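Local coordinates for protein interleukin 22 (Danio rerio, PDB 4O6K) that probably acts as an IL-10-family cytokine, signalling through a cell-surface receptor as its human counterpart interleukin-22 does, at residues A52-Y57 against K105-N110. Sequence-based numbering, arbitrary orientation.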
loop_
_atom_site.group_PDB
_atom_site.type_symbol
_atom_site.label_atom_id
_atom_site.label_comp_id
_atom_site.label_asym_id
_atom_site.label_seq_id
_atom_site.Cartn_x
_atom_site.Cartn_y
_atom_site.Cartn_z
ATOM N N ALA A 52 -6.242 3.690 -2.576
ATOM C CA ALA A 52 -7.038 2.722 -1.834
ATOM C C ALA A 52 -7.245 1.447 -2.640
ATOM O O ALA A 52 -7.362 0.356 -2.082
ATOM C CB ALA A 52 -8.380 3.324 -1.447
ATOM N N ARG A 53 -7.289 1.592 -3.959
ATOM C CA ARG A 53 -7.480 0.451 -4.838
ATOM C C ARG A 53 -6.177 -0.339 -4.915
ATOM O O ARG A 53 -6.181 -1.568 -5.008
ATOM C CB ARG A 53 -7.922 0.905 -6.229
ATOM C CG ARG A 53 -8.649 -0.172 -7.004
ATOM C CD ARG A 53 -9.969 -0.431 -6.289
ATOM N NE ARG A 53 -10.616 -1.682 -6.659
ATOM C CZ ARG A 53 -11.931 -1.868 -6.611
ATOM N NH1 ARG A 53 -12.723 -0.883 -6.205
ATOM N NH2 ARG A 53 -12.457 -3.035 -6.959
ATOM N N ILE A 54 -5.064 0.388 -4.890
ATOM C CA ILE A 54 -3.739 -0.218 -4.831
ATOM C C ILE A 54 -3.546 -0.936 -3.496
ATOM O O ILE A 54 -2.941 -2.009 -3.433
ATOM C CB ILE A 54 -2.630 0.841 -5.023
ATOM C CG1 ILE A 54 -2.704 1.440 -6.429
ATOM C CG2 ILE A 54 -1.254 0.242 -4.777
ATOM C CD1 ILE A 54 -1.714 2.564 -6.671
ATOM N N LEU A 55 -4.085 -0.343 -2.434
ATOM C CA LEU A 55 -4.038 -0.938 -1.102
ATOM C C LEU A 55 -4.760 -2.280 -1.109
ATOM O O LEU A 55 -4.311 -3.245 -0.488
ATOM C CB LEU A 55 -4.658 -0.003 -0.063
ATOM C CG LEU A 55 -4.662 -0.534 1.371
ATOM C CD1 LEU A 55 -3.243 -0.832 1.833
ATOM C CD2 LEU A 55 -5.341 0.449 2.310
ATOM N N LYS A 56 -5.890 -2.320 -1.812
ATOM C CA LYS A 56 -6.670 -3.542 -1.983
ATOM C C LYS A 56 -5.828 -4.655 -2.582
ATOM O O LYS A 56 -5.842 -5.792 -2.106
ATOM C CB LYS A 56 -7.869 -3.283 -2.897
ATOM C CG LYS A 56 -8.741 -4.499 -3.164
ATOM C CD LYS A 56 -10.029 -4.074 -3.853
ATOM C CE LYS A 56 -10.927 -5.266 -4.135
ATOM N NZ LYS A 56 -11.220 -6.007 -2.876
ATOM N N TYR A 57 -5.090 -4.307 -3.630
ATOM C CA TYR A 57 -4.202 -5.244 -4.304
ATOM C C TYR A 57 -3.086 -5.705 -3.375
ATOM O O TYR A 57 -2.682 -6.868 -3.405
ATOM C CB TYR A 57 -3.621 -4.613 -5.569
ATOM C CG TYR A 57 -3.053 -5.618 -6.543
ATOM C CD1 TYR A 57 -3.869 -6.240 -7.480
ATOM C CD2 TYR A 57 -1.706 -5.950 -6.526
ATOM C CE1 TYR A 57 -3.360 -7.162 -8.374
ATOM C CE2 TYR A 57 -1.186 -6.872 -7.417
ATOM C CZ TYR A 57 -2.017 -7.475 -8.339
ATOM O OH TYR A 57 -1.508 -8.393 -9.228
ATOM N N LYS A 105 -3.347 0.158 -12.770
ATOM C CA LYS A 105 -2.843 -0.816 -13.726
ATOM C C LYS A 105 -1.317 -0.806 -13.782
ATOM O O LYS A 105 -0.705 -1.817 -13.900
ATOM C CB LYS A 105 -3.442 -0.602 -15.098
ATOM C CG LYS A 105 -4.772 -1.278 -15.302
ATOM C CD LYS A 105 -5.554 -0.626 -16.388
ATOM C CE LYS A 105 -5.841 0.791 -15.985
ATOM N NZ LYS A 105 -7.223 1.081 -15.586
ATOM N N GLN A 106 -0.735 0.361 -13.655
ATOM C CA GLN A 106 0.723 0.469 -13.691
ATOM C C GLN A 106 1.403 -0.339 -12.623
ATOM O O GLN A 106 2.327 -1.076 -12.883
ATOM C CB GLN A 106 1.185 1.905 -13.598
ATOM C CG GLN A 106 2.679 2.068 -13.708
ATOM C CD GLN A 106 3.128 3.499 -13.493
ATOM O OE1 GLN A 106 2.580 4.388 -14.041
ATOM N NE2 GLN A 106 4.099 3.695 -12.674
ATOM N N PHE A 107 0.908 -0.199 -11.410
ATOM C CA PHE A 107 1.423 -0.954 -10.310
ATOM C C PHE A 107 1.332 -2.451 -10.589
ATOM O O PHE A 107 2.295 -3.161 -10.476
ATOM C CB PHE A 107 0.753 -0.616 -9.005
ATOM C CG PHE A 107 1.205 -1.485 -7.906
ATOM C CD1 PHE A 107 2.470 -1.389 -7.453
ATOM C CD2 PHE A 107 0.381 -2.453 -7.378
ATOM C CE1 PHE A 107 2.924 -2.209 -6.475
ATOM C CE2 PHE A 107 0.812 -3.287 -6.392
ATOM C CZ PHE A 107 2.094 -3.169 -5.942
ATOM N N LYS A 108 0.136 -2.883 -10.932
ATOM C CA LYS A 108 -0.112 -4.248 -11.242
ATOM C C LYS A 108 0.796 -4.782 -12.337
ATOM O O LYS A 108 1.387 -5.831 -12.217
ATOM C CB LYS A 108 -1.556 -4.378 -11.642
ATOM C CG LYS A 108 -2.540 -4.183 -10.516
ATOM C CD LYS A 108 -3.823 -4.926 -10.778
ATOM C CE LYS A 108 -4.964 -3.986 -11.069
ATOM N NZ LYS A 108 -6.240 -4.259 -10.371
ATOM N N ARG A 109 0.916 -3.985 -13.392
ATOM C CA ARG A 109 1.786 -4.259 -14.512
ATOM C C ARG A 109 3.226 -4.394 -14.107
ATOM O O ARG A 109 3.837 -5.352 -14.419
ATOM C CB ARG A 109 1.644 -3.186 -15.590
ATOM C CG ARG A 109 2.547 -3.354 -16.791
ATOM C CD ARG A 109 2.085 -2.525 -17.957
ATOM N NE ARG A 109 2.274 -1.121 -17.732
ATOM C CZ ARG A 109 1.307 -0.281 -17.498
ATOM N NH1 ARG A 109 0.091 -0.705 -17.438
ATOM N NH2 ARG A 109 1.567 0.962 -17.304
ATOM N N ASN A 110 3.759 -3.435 -13.400
ATOM C CA ASN A 110 5.137 -3.422 -12.919
ATOM C C ASN A 110 5.415 -4.512 -11.887
ATOM O O ASN A 110 6.512 -5.070 -11.844
ATOM C CB ASN A 110 5.492 -2.043 -12.362
ATOM C CG ASN A 110 5.566 -0.985 -13.449
ATOM O OD1 ASN A 110 5.637 -1.305 -14.636
ATOM N ND2 ASN A 110 5.552 0.280 -13.051
#
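Two helices of the all-helical IL-10-family cytokine bundle, 47-62 and 102-117, pack here through aromatic side chains, with Tyr57 of the first lying against Phe107 and Lys108 of the second. Their short segments run in roughly the same direction, 29° apart, and their axes come within 10.5 Å of each other. No hydrogen bond crosses between the segments, and the contact is made by carbon against carbon.

Phe107, buried and wholly apolar, suits the inner side. Its CG is anti to the backbone N, which carries the ring across toward 52-57. There CG2 of Ile54 rests over one face, near the rim, 4.1 Å from CD2 of Phe107. The beta-branched isoleucine supplies this methyl close to its own backbone, and Ile54 also touches Leu34, Val104 and Leu133. Leu33 and Pro35 also touch the phenylalanine, so the chain before helix 47-62 helps to enclose it.

Tyr57 reaches the edge of the same ring, its CD2 being 3.7 Å from CE2 of Phe107. The two ring planes are almost perpendicular, at 88°, but their centroids are 6.0 Å apart and the approach is oblique. Tyrosine fits this partly exposed place because its ring can join the apolar layer while its hydroxyl keeps a polar end. His61, one turn further along the helix, stacks on Tyr57.

Lysine suits the outer margin, where a long aliphatic chain can shield a ring and still carry a charged end. The stem of Lys108 crosses one face of Tyr57. CG of Lys108 makes a CH-pi contact, 3.9 Å from the Tyr57 ring centroid and 15° off the normal, and the next carbon, CD, comes to 3.3 Å from Tyr57 CE1.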